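Local coordinates for galactan 1,3-beta-galactosidase (Phanerochaete chrysosporium, PDB 7BYS), which probably removes galactose units from the ends of beta-1,3-galactan chains as a family 43 exo-beta-1,3-galactanase carrying a calcium-binding carbohydrate-binding module, at residues H20-I24 with A244-P248; W33-D37 with V80-V85; F45-C50 with Q62-P68; W97-D101 with S135-I140. All blocks are in the same frame, centred on the assembly; numbering follows the deposited sequence.

All four contacts lie in the family 43 domain, whose successive antiparallel sheets form the blades of a five-bladed beta-propeller. Contact 1 joins the first and last blades, contact 2 the first and second, contact 4 the second and third, while contact 3 holds together the outer part of the first. Contact 2 is the common neighbour, its centre about 9 Å from that of contact 1, 8 Å from contact 3 and 10 Å from contact 4. Lys84 NZ meets Ala22 O at 2.8 Å, Gly35 O meets Ser49 N at 2.9 Å, and Glu81 O meets His99 N at 2.9 Å. Glu81, Arg82 (contact 2) and Asp137 (contact 4) bind galactose in another structure of this protein.

Contact 1: H20-I24 with A244-P248; sequences HGAGI and AFDLP
The closure of a five-bladed propeller brings its first and last blades together here, each through its innermost strand. Strand 22-24 and strand 244-248 run roughly in the same direction, 29° apart, with axes 5.6 Å apart at closest approach and no hydrogen bond between them. The chain turns a corner at Gly21 (phi/psi 66/44); Gly21 CA lies 5.2 Å from Ala244 CA. Residues 22-24 are extended, and each strand is hydrogen-bonded within its own sheet: Gly23 to Phe34, Leu247 to Ile254. Ala244 (-131/-47) and Phe245 both face Met256 in a classic beta bulge, so adjacent residues can both direct CB toward 20-24. The blades meet by packing, side chains of 244-247 against side chains and backbone of 22-24. Phe245 (chi1 t) lays its ring against Ile24 (m, m): Ile24 CB stands 4.1 Å from the ring centroid, over the face, and Ile24 CG1 is 3.7 Å from Phe245 CD2. Gly23 CA approaches Phe245 CD1 to 3.8 Å. Ala22 CB meets Ala244 CB at 4.2 Å, Ile24 CG2 Leu247 CD1 at 3.8 Å.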
loop_
_atom_site.group_PDB
_atom_site.type_symbol
_atom_site.label_atom_id
_atom_site.label_comp_id
_atom_site.label_asym_id
_atom_site.label_seq_id
_atom_site.Cartn_x
_atom_site.Cartn_y
_atom_site.Cartn_z
ATOM N N HIS A 20 -8.607 -0.156 2.269
ATOM C CA HIS A 20 -7.691 0.765 1.607
ATOM C C HIS A 20 -7.481 2.012 2.460
ATOM O O HIS A 20 -8.320 2.369 3.287
ATOM C CB HIS A 20 -8.257 1.090 0.227
ATOM C CG HIS A 20 -8.755 -0.126 -0.501
ATOM N ND1 HIS A 20 -7.929 -0.920 -1.266
ATOM C CD2 HIS A 20 -9.980 -0.705 -0.543
ATOM C CE1 HIS A 20 -8.624 -1.929 -1.764
ATOM N NE2 HIS A 20 -9.875 -1.818 -1.350
ATOM N N GLY A 21 -6.344 2.669 2.269
ATOM C CA GLY A 21 -6.043 3.816 3.117
ATOM C C GLY A 21 -5.822 3.423 4.568
ATOM O O GLY A 21 -6.310 4.117 5.479
ATOM N N ALA A 22 -5.059 2.348 4.796
ATOM C CA ALA A 22 -4.965 1.649 6.081
ATOM C C ALA A 22 -4.715 2.575 7.262
ATOM O O ALA A 22 -3.886 3.487 7.200
ATOM C CB ALA A 22 -3.788 0.675 6.023
ATOM N N GLY A 23 -5.388 2.272 8.365
ATOM C CA GLY A 23 -4.987 2.718 9.685
ATOM C C GLY A 23 -4.863 1.509 10.592
ATOM O O GLY A 23 -5.768 0.662 10.636
ATOM N N ILE A 24 -3.742 1.379 11.302
ATOM C CA ILE A 24 -3.499 0.245 12.191
ATOM C C ILE A 24 -3.594 0.714 13.636
ATOM O O ILE A 24 -3.153 1.819 13.974
ATOM C CB ILE A 24 -2.133 -0.418 11.925
ATOM C CG1 ILE A 24 -1.975 -0.749 10.441
ATOM C CG2 ILE A 24 -1.987 -1.679 12.777
ATOM C CD1 ILE A 24 -2.929 -1.829 9.920
ATOM N N ALA A 244 0.294 4.638 3.096
ATOM C CA ALA A 244 -0.963 4.587 3.845
ATOM C C ALA A 244 -0.700 4.557 5.349
ATOM O O ALA A 244 -1.318 5.315 6.111
ATOM C CB ALA A 244 -1.811 3.378 3.456
ATOM N N PHE A 245 0.228 3.710 5.797
ATOM C CA PHE A 245 0.503 3.583 7.223
ATOM C C PHE A 245 1.908 3.040 7.401
ATOM O O PHE A 245 2.349 2.180 6.630
ATOM C CB PHE A 245 -0.504 2.663 7.938
ATOM C CG PHE A 245 -0.582 2.917 9.421
ATOM C CD1 PHE A 245 -1.405 3.920 9.932
ATOM C CD2 PHE A 245 0.208 2.185 10.301
ATOM C CE1 PHE A 245 -1.451 4.176 11.299
ATOM C CE2 PHE A 245 0.166 2.440 11.666
ATOM C CZ PHE A 245 -0.663 3.430 12.160
ATOM N N ASP A 246 2.597 3.522 8.429
ATOM C CA ASP A 246 3.986 3.143 8.677
ATOM C C ASP A 246 4.044 2.582 10.090
ATOM O O ASP A 246 3.961 3.332 11.068
ATOM C CB ASP A 246 4.870 4.358 8.462
ATOM C CG ASP A 246 4.565 5.023 7.152
ATOM O OD1 ASP A 246 4.739 4.332 6.109
ATOM O OD2 ASP A 246 4.085 6.174 7.162
ATOM N N LEU A 247 4.129 1.249 10.192
ATOM C CA LEU A 247 3.979 0.559 11.471
ATOM C C LEU A 247 5.347 0.266 12.063
ATOM O O LEU A 247 6.209 -0.271 11.362
ATOM C CB LEU A 247 3.237 -0.756 11.249
ATOM C CG LEU A 247 2.857 -1.467 12.546
ATOM C CD1 LEU A 247 1.694 -0.774 13.224
ATOM C CD2 LEU A 247 2.509 -2.932 12.264
ATOM N N PRO A 248 5.609 0.571 13.333
ATOM C CA PRO A 248 6.900 0.178 13.915
ATOM C C PRO A 248 7.043 -1.338 13.965
ATOM O O PRO A 248 6.069 -2.069 14.133
ATOM C CB PRO A 248 6.868 0.786 15.325
ATOM C CG PRO A 248 5.475 1.172 15.576
ATOM C CD PRO A 248 4.763 1.331 14.267
#

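Contact 2: W33-D37 with V80-V85; sequences WFGED and VERPKV
Strand 33-36, second in the first propeller blade, faces strand 80-85, the innermost of the next blade. They run antiparallel at 167°, their axes 6.0 Å apart at closest approach. Gly35 lies opposite Pro83 (CA-CA 5.9 Å) and Glu36 opposite Glu81 (CA-CA 6.3 Å), and no backbone-to-backbone hydrogen bond joins them. The apolar part is built from Phe34, Pro83 and Val85. Phe34 (chi1 m) receives Val85 CG2 over its face, 3.6 Å from the ring centroid and 9° off the normal. Pro83 CG packs on Gly35 CA at 3.6 Å and on Phe34 CB at 4.2 Å. The polar part is one hydrogen bond: Glu36 (chi1 m, chi2 t) bends its end across the gap, and Arg82 N donates to Glu36 OE2 at 2.8 Å with an angle of 161°. Arg82 has left-handed backbone angles (52/55); its CA-to-CB bond points away from 33-37, and its NH1 is hydrogen-bonded to Asn243 O. Lys84 NZ curls back onto Pro83 O at 2.9 Å and also reaches Ala22 O. Glu36 OE1 is held by Lys38, so one carboxylate ties that lysine to the backbone amide of Arg82, which binds galactose in another structure of this protein.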
loop_
_atom_site.group_PDB
_atom_site.type_symbol
_atom_site.label_atom_id
_atom_site.label_comp_id
_atom_site.label_asym_id
_atom_site.label_seq_id
_atom_site.Cartn_x
_atom_site.Cartn_y
_atom_site.Cartn_z
ATOM N N TRP A 33 -6.918 -3.508 11.736
ATOM C CA TRP A 33 -6.718 -2.841 10.457
ATOM C C TRP A 33 -8.050 -2.220 10.061
ATOM O O TRP A 33 -9.024 -2.937 9.816
ATOM C CB TRP A 33 -6.221 -3.874 9.444
ATOM C CG TRP A 33 -5.955 -3.358 8.055
ATOM C CD1 TRP A 33 -6.120 -2.082 7.586
ATOM C CD2 TRP A 33 -5.474 -4.135 6.945
ATOM N NE1 TRP A 33 -5.772 -2.027 6.251
ATOM C CE2 TRP A 33 -5.380 -3.273 5.834
ATOM C CE3 TRP A 33 -5.135 -5.488 6.782
ATOM C CZ2 TRP A 33 -4.937 -3.713 4.581
ATOM C CZ3 TRP A 33 -4.703 -5.924 5.543
ATOM C CH2 TRP A 33 -4.610 -5.045 4.453
ATOM N N PHE A 34 -8.099 -0.889 10.054
ATOM C CA PHE A 34 -9.242 -0.129 9.581
ATOM C C PHE A 34 -8.949 0.384 8.184
ATOM O O PHE A 34 -7.815 0.742 7.872
ATOM C CB PHE A 34 -9.489 1.088 10.475
ATOM C CG PHE A 34 -9.734 0.745 11.907
ATOM C CD1 PHE A 34 -8.687 0.648 12.803
ATOM C CD2 PHE A 34 -11.019 0.524 12.358
ATOM C CE1 PHE A 34 -8.912 0.323 14.136
ATOM C CE2 PHE A 34 -11.248 0.193 13.690
ATOM C CZ PHE A 34 -10.199 0.090 14.574
ATOM N N GLY A 35 -9.974 0.450 7.348
ATOM C CA GLY A 35 -9.722 0.989 6.027
ATOM C C GLY A 35 -11.010 1.274 5.299
ATOM O O GLY A 35 -12.109 1.055 5.815
ATOM N N GLU A 36 -10.852 1.781 4.079
ATOM C CA GLU A 36 -11.987 2.066 3.206
ATOM C C GLU A 36 -12.465 0.782 2.535
ATOM O O GLU A 36 -11.682 0.079 1.890
ATOM C CB GLU A 36 -11.560 3.061 2.127
ATOM C CG GLU A 36 -10.898 4.311 2.670
ATOM C CD GLU A 36 -9.917 4.920 1.686
ATOM O OE1 GLU A 36 -9.903 4.507 0.506
ATOM O OE2 GLU A 36 -9.124 5.789 2.083
ATOM N N ASP A 37 -13.765 0.492 2.654
ATOM C CA ASP A 37 -14.365 -0.623 1.920
ATOM C C ASP A 37 -14.718 -0.117 0.529
ATOM O O ASP A 37 -15.586 0.741 0.373
ATOM C CB ASP A 37 -15.606 -1.113 2.661
ATOM C CG ASP A 37 -16.256 -2.322 2.005
ATOM O OD1 ASP A 37 -15.968 -2.619 0.829
ATOM O OD2 ASP A 37 -17.077 -2.985 2.673
ATOM N N VAL A 80 -15.148 9.295 2.542
ATOM C CA VAL A 80 -14.549 8.980 3.838
ATOM C C VAL A 80 -13.268 8.227 3.529
ATOM O O VAL A 80 -13.323 7.109 3.000
ATOM C CB VAL A 80 -15.475 8.124 4.713
ATOM C CG1 VAL A 80 -14.712 7.598 5.930
ATOM C CG2 VAL A 80 -16.693 8.925 5.156
ATOM N N GLU A 81 -12.115 8.837 3.834
ATOM C CA GLU A 81 -10.840 8.281 3.405
ATOM C C GLU A 81 -9.844 8.232 4.549
ATOM O O GLU A 81 -9.892 9.045 5.478
ATOM C CB GLU A 81 -10.231 9.071 2.234
ATOM C CG GLU A 81 -10.949 8.779 0.902
ATOM C CD GLU A 81 -10.477 9.638 -0.255
ATOM O OE1 GLU A 81 -9.615 10.513 -0.058
ATOM O OE2 GLU A 81 -10.982 9.440 -1.380
ATOM N N ARG A 82 -8.926 7.276 4.445
ATOM C CA ARG A 82 -7.761 7.173 5.312
ATOM C C ARG A 82 -8.103 7.200 6.811
ATOM O O ARG A 82 -7.575 8.014 7.557
ATOM C CB ARG A 82 -6.718 8.226 4.961
ATOM C CG ARG A 82 -6.173 8.042 3.540
ATOM C CD ARG A 82 -5.175 9.126 3.137
ATOM N NE ARG A 82 -4.736 8.931 1.750
ATOM C CZ ARG A 82 -3.825 8.045 1.357
ATOM N NH1 ARG A 82 -3.189 7.277 2.232
ATOM N NH2 ARG A 82 -3.524 7.954 0.067
ATOM N N PRO A 83 -8.985 6.305 7.266
ATOM C CA PRO A 83 -9.309 6.271 8.695
ATOM C C PRO A 83 -8.079 5.931 9.529
ATOM O O PRO A 83 -7.181 5.211 9.093
ATOM C CB PRO A 83 -10.351 5.153 8.787
ATOM C CG PRO A 83 -9.965 4.214 7.658
ATOM C CD PRO A 83 -9.535 5.137 6.547
ATOM N N LYS A 84 -8.053 6.464 10.747
ATOM C CA LYS A 84 -6.975 6.237 11.706
ATOM C C LYS A 84 -7.647 6.171 13.070
ATOM O O LYS A 84 -8.607 6.904 13.312
ATOM C CB LYS A 84 -5.970 7.418 11.690
ATOM C CG LYS A 84 -5.347 7.724 10.315
ATOM C CD LYS A 84 -4.318 6.686 9.894
ATOM C CE LYS A 84 -3.988 6.846 8.410
ATOM N NZ LYS A 84 -4.896 6.026 7.518
ATOM N N VAL A 85 -7.195 5.272 13.943
ATOM C CA VAL A 85 -7.807 5.100 15.260
ATOM C C VAL A 85 -6.717 5.042 16.320
ATOM O O VAL A 85 -5.735 4.302 16.176
ATOM C CB VAL A 85 -8.682 3.833 15.340
ATOM C CG1 VAL A 85 -9.316 3.719 16.730
ATOM C CG2 VAL A 85 -9.773 3.845 14.276
#

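Contact 3: F45-C50 with Q62-P68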
loop_
_atom_site.group_PDB
_atom_site.type_symbol
_atom_site.label_atom_id
_atom_site.label_comp_id
_atom_site.label_asym_id
_atom_site.label_seq_id
_atom_site.Cartn_x
_atom_site.Cartn_y
_atom_site.Cartn_z
ATOM N N PHE A 45 -18.450 6.646 0.011
ATOM C CA PHE A 45 -18.389 5.938 1.280
ATOM C C PHE A 45 -19.333 4.744 1.292
ATOM O O PHE A 45 -20.548 4.898 1.096
ATOM C CB PHE A 45 -18.742 6.898 2.406
ATOM C CG PHE A 45 -18.662 6.291 3.779
ATOM C CD1 PHE A 45 -17.608 5.457 4.129
ATOM C CD2 PHE A 45 -19.621 6.588 4.736
ATOM C CE1 PHE A 45 -17.518 4.929 5.395
ATOM C CE2 PHE A 45 -19.530 6.056 6.009
ATOM C CZ PHE A 45 -18.486 5.218 6.334
ATOM N N LYS A 46 -18.775 3.562 1.534
ATOM C CA LYS A 46 -19.532 2.364 1.853
ATOM C C LYS A 46 -19.369 1.957 3.308
ATOM O O LYS A 46 -20.366 1.733 3.997
ATOM C CB LYS A 46 -19.112 1.201 0.945
ATOM C CG LYS A 46 -19.826 -0.106 1.276
ATOM C CD LYS A 46 -19.431 -1.206 0.305
ATOM C CE LYS A 46 -20.050 -2.539 0.697
ATOM N NZ LYS A 46 -21.505 -2.575 0.382
ATOM N N ALA A 47 -18.127 1.860 3.799
ATOM C CA ALA A 47 -17.897 1.551 5.204
ATOM C C ALA A 47 -16.432 1.775 5.531
ATOM O O ALA A 47 -15.563 1.717 4.653
ATOM C CB ALA A 47 -18.266 0.100 5.524
ATOM N N VAL A 48 -16.164 2.020 6.812
ATOM C CA VAL A 48 -14.834 1.793 7.372
ATOM C C VAL A 48 -14.862 0.372 7.922
ATOM O O VAL A 48 -15.623 0.078 8.848
ATOM C CB VAL A 48 -14.476 2.810 8.465
ATOM C CG1 VAL A 48 -13.125 2.444 9.102
ATOM C CG2 VAL A 48 -14.414 4.224 7.896
ATOM N N SER A 49 -14.057 -0.510 7.336
ATOM C CA SER A 49 -13.955 -1.891 7.757
ATOM C C SER A 49 -13.080 -2.029 8.998
ATOM O O SER A 49 -12.352 -1.107 9.391
ATOM C CB SER A 49 -13.361 -2.728 6.631
ATOM O OG SER A 49 -12.107 -2.171 6.246
ATOM N N CYS A 50 -13.163 -3.204 9.621
ATOM C CA CYS A 50 -12.371 -3.516 10.799
ATOM C C CYS A 50 -11.985 -4.981 10.737
ATOM O O CYS A 50 -12.863 -5.851 10.801
ATOM C CB CYS A 50 -13.182 -3.251 12.076
ATOM S SG CYS A 50 -12.132 -3.146 13.587
ATOM N N GLN A 62 -14.431 -8.200 11.197
ATOM C CA GLN A 62 -15.489 -7.940 12.160
ATOM C C GLN A 62 -16.536 -7.041 11.521
ATOM O O GLN A 62 -16.396 -6.593 10.379
ATOM C CB GLN A 62 -14.915 -7.285 13.424
ATOM C CG GLN A 62 -13.634 -7.927 13.917
ATOM C CD GLN A 62 -13.843 -9.364 14.321
ATOM O OE1 GLN A 62 -14.778 -9.680 15.057
ATOM N NE2 GLN A 62 -12.971 -10.251 13.843
ATOM N N ASN A 63 -17.612 -6.788 12.262
ATOM C CA ASN A 63 -18.600 -5.828 11.793
ATOM C C ASN A 63 -17.923 -4.487 11.499
ATOM O O ASN A 63 -16.934 -4.114 12.133
ATOM C CB ASN A 63 -19.716 -5.680 12.835
ATOM C CG ASN A 63 -20.546 -6.954 12.980
ATOM O OD1 ASN A 63 -21.087 -7.467 12.001
ATOM N ND2 ASN A 63 -20.632 -7.476 14.199
ATOM N N ASP A 64 -18.443 -3.774 10.504
ATOM C CA ASP A 64 -17.829 -2.517 10.093
ATOM C C ASP A 64 -17.741 -1.538 11.258
ATOM O O ASP A 64 -18.642 -1.453 12.098
ATOM C CB ASP A 64 -18.627 -1.893 8.950
ATOM C CG ASP A 64 -18.497 -2.668 7.653
ATOM O OD1 ASP A 64 -17.463 -3.334 7.447
ATOM O OD2 ASP A 64 -19.436 -2.590 6.830
ATOM N N ALA A 65 -16.641 -0.792 11.304
ATOM C CA ALA A 65 -16.453 0.176 12.372
ATOM C C ALA A 65 -17.249 1.458 12.145
ATOM O O ALA A 65 -17.640 2.120 13.114
ATOM C CB ALA A 65 -14.967 0.510 12.513
ATOM N N LEU A 66 -17.481 1.840 10.891
ATOM C CA LEU A 66 -18.251 3.043 10.590
ATOM C C LEU A 66 -19.119 2.786 9.367
ATOM O O LEU A 66 -18.661 2.212 8.374
ATOM C CB LEU A 66 -17.354 4.282 10.371
ATOM C CG LEU A 66 -18.126 5.604 10.321
ATOM C CD1 LEU A 66 -18.648 5.927 11.707
ATOM C CD2 LEU A 66 -17.247 6.729 9.791
ATOM N N SER A 67 -20.373 3.201 9.444
ATOM C CA SER A 67 -21.354 2.940 8.405
ATOM C C SER A 67 -21.988 4.252 7.982
ATOM O O SER A 67 -21.971 5.229 8.735
ATOM C CB SER A 67 -22.435 1.985 8.924
ATOM O OG SER A 67 -21.856 0.748 9.286
ATOM N N PRO A 68 -22.557 4.310 6.779
ATOM C CA PRO A 68 -23.095 5.578 6.280
ATOM C C PRO A 68 -24.357 6.013 7.003
ATOM O O PRO A 68 -25.096 5.209 7.577
ATOM C CB PRO A 68 -23.392 5.282 4.805
ATOM C CG PRO A 68 -22.569 4.089 4.480
ATOM C CD PRO A 68 -22.551 3.279 5.727
HETATM O O HOH W 1 -15.511 -4.768 8.616
#
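Two successive amides converge on one carbonyl: Ala65 N and Leu66 N both donate to Val48 O, at 2.8 and 3.3 Å. Ala65 and Leu66 thus face Val48 together as a classic beta bulge, with Ala65 near helical angles (-79/-30). The return bond, Val48 N to Leu66 O at 3.0 Å, makes Val48 and Leu66 a hydrogen-bonded antiparallel pair, the single beta bridge between the segments. Beyond the bulge a water bridges the backbones: it accepts from Cys50 N at 3.0 Å and donates to Gln62 O and Asp64 OD1, each at 2.7 Å. One more direct backbone hydrogen bond follows, Gln62 N to Cys50 O at 2.9 Å. Residues 62-68 follow strand 60-61, the outermost of the first propeller blade, and so carry its irregular outer edge along strand 48-53. Asp64 OD1 also forms a salt bridge with Arg61, and Cys50 is disulfide-bonded to Cys119 beyond strand 109-115 of the second blade. On the apolar side, Val48 CB meets Leu66 CB at 3.8 Å, and Cys50 CB lies 4.2 Å from Ala65 CB. Phe45 packs over the far end, its CZ 4.0 Å from Leu66 CD2 and its CD2 3.9 Å from Pro68 CG.

Contact 4: W97-D101 with S135-I140; sequences WFHSD and SRDESI
His99, Ile140 and Trp97 have the most surface buried where the second propeller blade packs on the third. Strand 97-101 and strand 138-140, the innermost of its blade, are antiparallel at 163° with axes 7.0 Å apart; Trp97 lies across from Ile140 (CA-CA 7.3 Å) and His99 from Arg136 (CA-CA 5.8 Å). Residues 135-137 are loop. Trp97 (chi1 m) turns a ring face to Ile140 (m, m), whose CD1 lies 3.9 Å from the five-membered ring centroid and 3.6 Å from Trp97 CG. His99 (chi1 t) sits against the backbone of Arg136: Arg136 CA stands 3.6 Å from the imidazole centroid, 13° off its normal, and Arg136 O is 3.2 Å from His99 CG. His99 NE2 donates to Asp101 OD2 at 2.6 Å, while a water lies 2.7 Å from His99 ND1 and donates to Asp137 OD1 at 2.7 Å; Asp137 OD2 is hydrogen-bonded to Ala188 N. This histidine-carboxylate pair is therefore connected through one water to Asp137, which binds galactose in another structure of this protein.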
loop_
_atom_site.group_PDB
_atom_site.type_symbol
_atom_site.label_atom_id
_atom_site.label_comp_id
_atom_site.label_asym_id
_atom_site.label_seq_id
_atom_site.Cartn_x
_atom_site.Cartn_y
_atom_site.Cartn_z
ATOM N N TRP A 97 -10.271 9.229 13.380
ATOM C CA TRP A 97 -10.260 10.397 12.506
ATOM C C TRP A 97 -10.210 9.934 11.055
ATOM O O TRP A 97 -9.708 8.845 10.744
ATOM C CB TRP A 97 -9.044 11.301 12.777
ATOM C CG TRP A 97 -9.129 12.060 14.064
ATOM C CD1 TRP A 97 -9.277 11.533 15.311
ATOM C CD2 TRP A 97 -9.067 13.483 14.226
ATOM N NE1 TRP A 97 -9.329 12.544 16.246
ATOM C CE2 TRP A 97 -9.188 13.748 15.606
ATOM C CE3 TRP A 97 -8.935 14.560 13.340
ATOM C CZ2 TRP A 97 -9.185 15.054 16.122
ATOM C CZ3 TRP A 97 -8.925 15.857 13.853
ATOM C CH2 TRP A 97 -9.046 16.089 15.232
ATOM N N PHE A 98 -10.759 10.752 10.162
ATOM C CA PHE A 98 -10.722 10.424 8.744
ATOM C C PHE A 98 -10.825 11.700 7.926
ATOM O O PHE A 98 -11.258 12.743 8.415
ATOM C CB PHE A 98 -11.816 9.415 8.358
ATOM C CG PHE A 98 -13.217 9.819 8.767
ATOM C CD1 PHE A 98 -13.728 9.445 10.003
ATOM C CD2 PHE A 98 -14.020 10.542 7.902
ATOM C CE1 PHE A 98 -15.029 9.784 10.371
ATOM C CE2 PHE A 98 -15.326 10.888 8.269
ATOM C CZ PHE A 98 -15.821 10.515 9.502
ATOM N N HIS A 99 -10.422 11.601 6.661
ATOM C CA HIS A 99 -10.637 12.675 5.703
ATOM C C HIS A 99 -12.103 12.623 5.286
ATOM O O HIS A 99 -12.574 11.592 4.787
ATOM C CB HIS A 99 -9.710 12.465 4.506
ATOM C CG HIS A 99 -9.954 13.394 3.351
ATOM N ND1 HIS A 99 -9.371 13.180 2.121
ATOM C CD2 HIS A 99 -10.676 14.536 3.231
ATOM C CE1 HIS A 99 -9.737 14.138 1.287
ATOM N NE2 HIS A 99 -10.534 14.971 1.932
ATOM N N SER A 100 -12.822 13.713 5.538
ATOM C CA SER A 100 -14.241 13.824 5.234
ATOM C C SER A 100 -14.394 14.825 4.093
ATOM O O SER A 100 -13.882 15.947 4.176
ATOM C CB SER A 100 -14.973 14.289 6.492
ATOM O OG SER A 100 -16.339 14.574 6.232
ATOM N N ASP A 101 -15.054 14.418 3.012
ATOM C CA ASP A 101 -15.116 15.322 1.872
ATOM C C ASP A 101 -16.377 15.087 1.052
ATOM O O ASP A 101 -17.128 14.127 1.269
ATOM C CB ASP A 101 -13.858 15.214 0.992
ATOM C CG ASP A 101 -13.290 16.577 0.615
ATOM O OD1 ASP A 101 -14.089 17.454 0.203
ATOM O OD2 ASP A 101 -12.061 16.785 0.750
ATOM N N SER A 135 -8.147 20.414 5.199
ATOM C CA SER A 135 -7.479 19.151 5.490
ATOM C C SER A 135 -7.980 18.133 4.481
ATOM O O SER A 135 -9.189 17.888 4.393
ATOM C CB SER A 135 -7.789 18.698 6.919
ATOM O OG SER A 135 -7.153 17.464 7.220
ATOM N N ARG A 136 -7.057 17.542 3.720
ATOM C CA ARG A 136 -7.423 16.488 2.782
ATOM C C ARG A 136 -6.787 15.175 3.232
ATOM O O ARG A 136 -7.204 14.635 4.258
ATOM C CB ARG A 136 -7.151 16.904 1.332
ATOM C CG ARG A 136 -8.172 17.924 0.855
ATOM C CD ARG A 136 -7.945 18.340 -0.591
ATOM N NE ARG A 136 -8.975 19.266 -1.059
ATOM C CZ ARG A 136 -8.956 20.579 -0.852
ATOM N NH1 ARG A 136 -7.979 21.152 -0.165
ATOM N NH2 ARG A 136 -9.949 21.329 -1.320
ATOM N N ASP A 137 -5.769 14.655 2.541
ATOM C CA ASP A 137 -5.096 13.467 3.070
ATOM C C ASP A 137 -4.587 13.773 4.472
ATOM O O ASP A 137 -4.042 14.852 4.730
ATOM C CB ASP A 137 -3.870 13.125 2.226
ATOM C CG ASP A 137 -4.192 12.346 0.971
ATOM O OD1 ASP A 137 -5.368 12.227 0.594
ATOM O OD2 ASP A 137 -3.229 11.887 0.336
ATOM N N GLU A 138 -4.765 12.824 5.385
ATOM C CA GLU A 138 -4.365 13.045 6.767
ATOM C C GLU A 138 -3.889 11.740 7.380
ATOM O O GLU A 138 -4.139 10.650 6.855
ATOM C CB GLU A 138 -5.490 13.671 7.613
ATOM C CG GLU A 138 -6.859 12.986 7.534
ATOM C CD GLU A 138 -6.856 11.525 7.969
ATOM O OE1 GLU A 138 -7.367 10.699 7.201
ATOM O OE2 GLU A 138 -6.327 11.188 9.059
ATOM N N SER A 139 -3.217 11.869 8.519
ATOM C CA SER A 139 -3.024 10.745 9.414
ATOM C C SER A 139 -3.068 11.270 10.843
ATOM O O SER A 139 -3.087 12.484 11.083
ATOM C CB SER A 139 -1.718 10.009 9.096
ATOM O OG SER A 139 -1.545 8.875 9.927
ATOM N N ILE A 140 -3.058 10.342 11.793
ATOM C CA ILE A 140 -2.996 10.658 13.217
ATOM C C ILE A 140 -1.776 9.943 13.762
ATOM O O ILE A 140 -1.612 8.740 13.536
ATOM C CB ILE A 140 -4.261 10.177 13.958
ATOM C CG1 ILE A 140 -5.515 10.872 13.420
ATOM C CG2 ILE A 140 -4.112 10.365 15.480
ATOM C CD1 ILE A 140 -5.569 12.334 13.727
HETATM O O HOH W 2 -7.562 11.196 1.730
#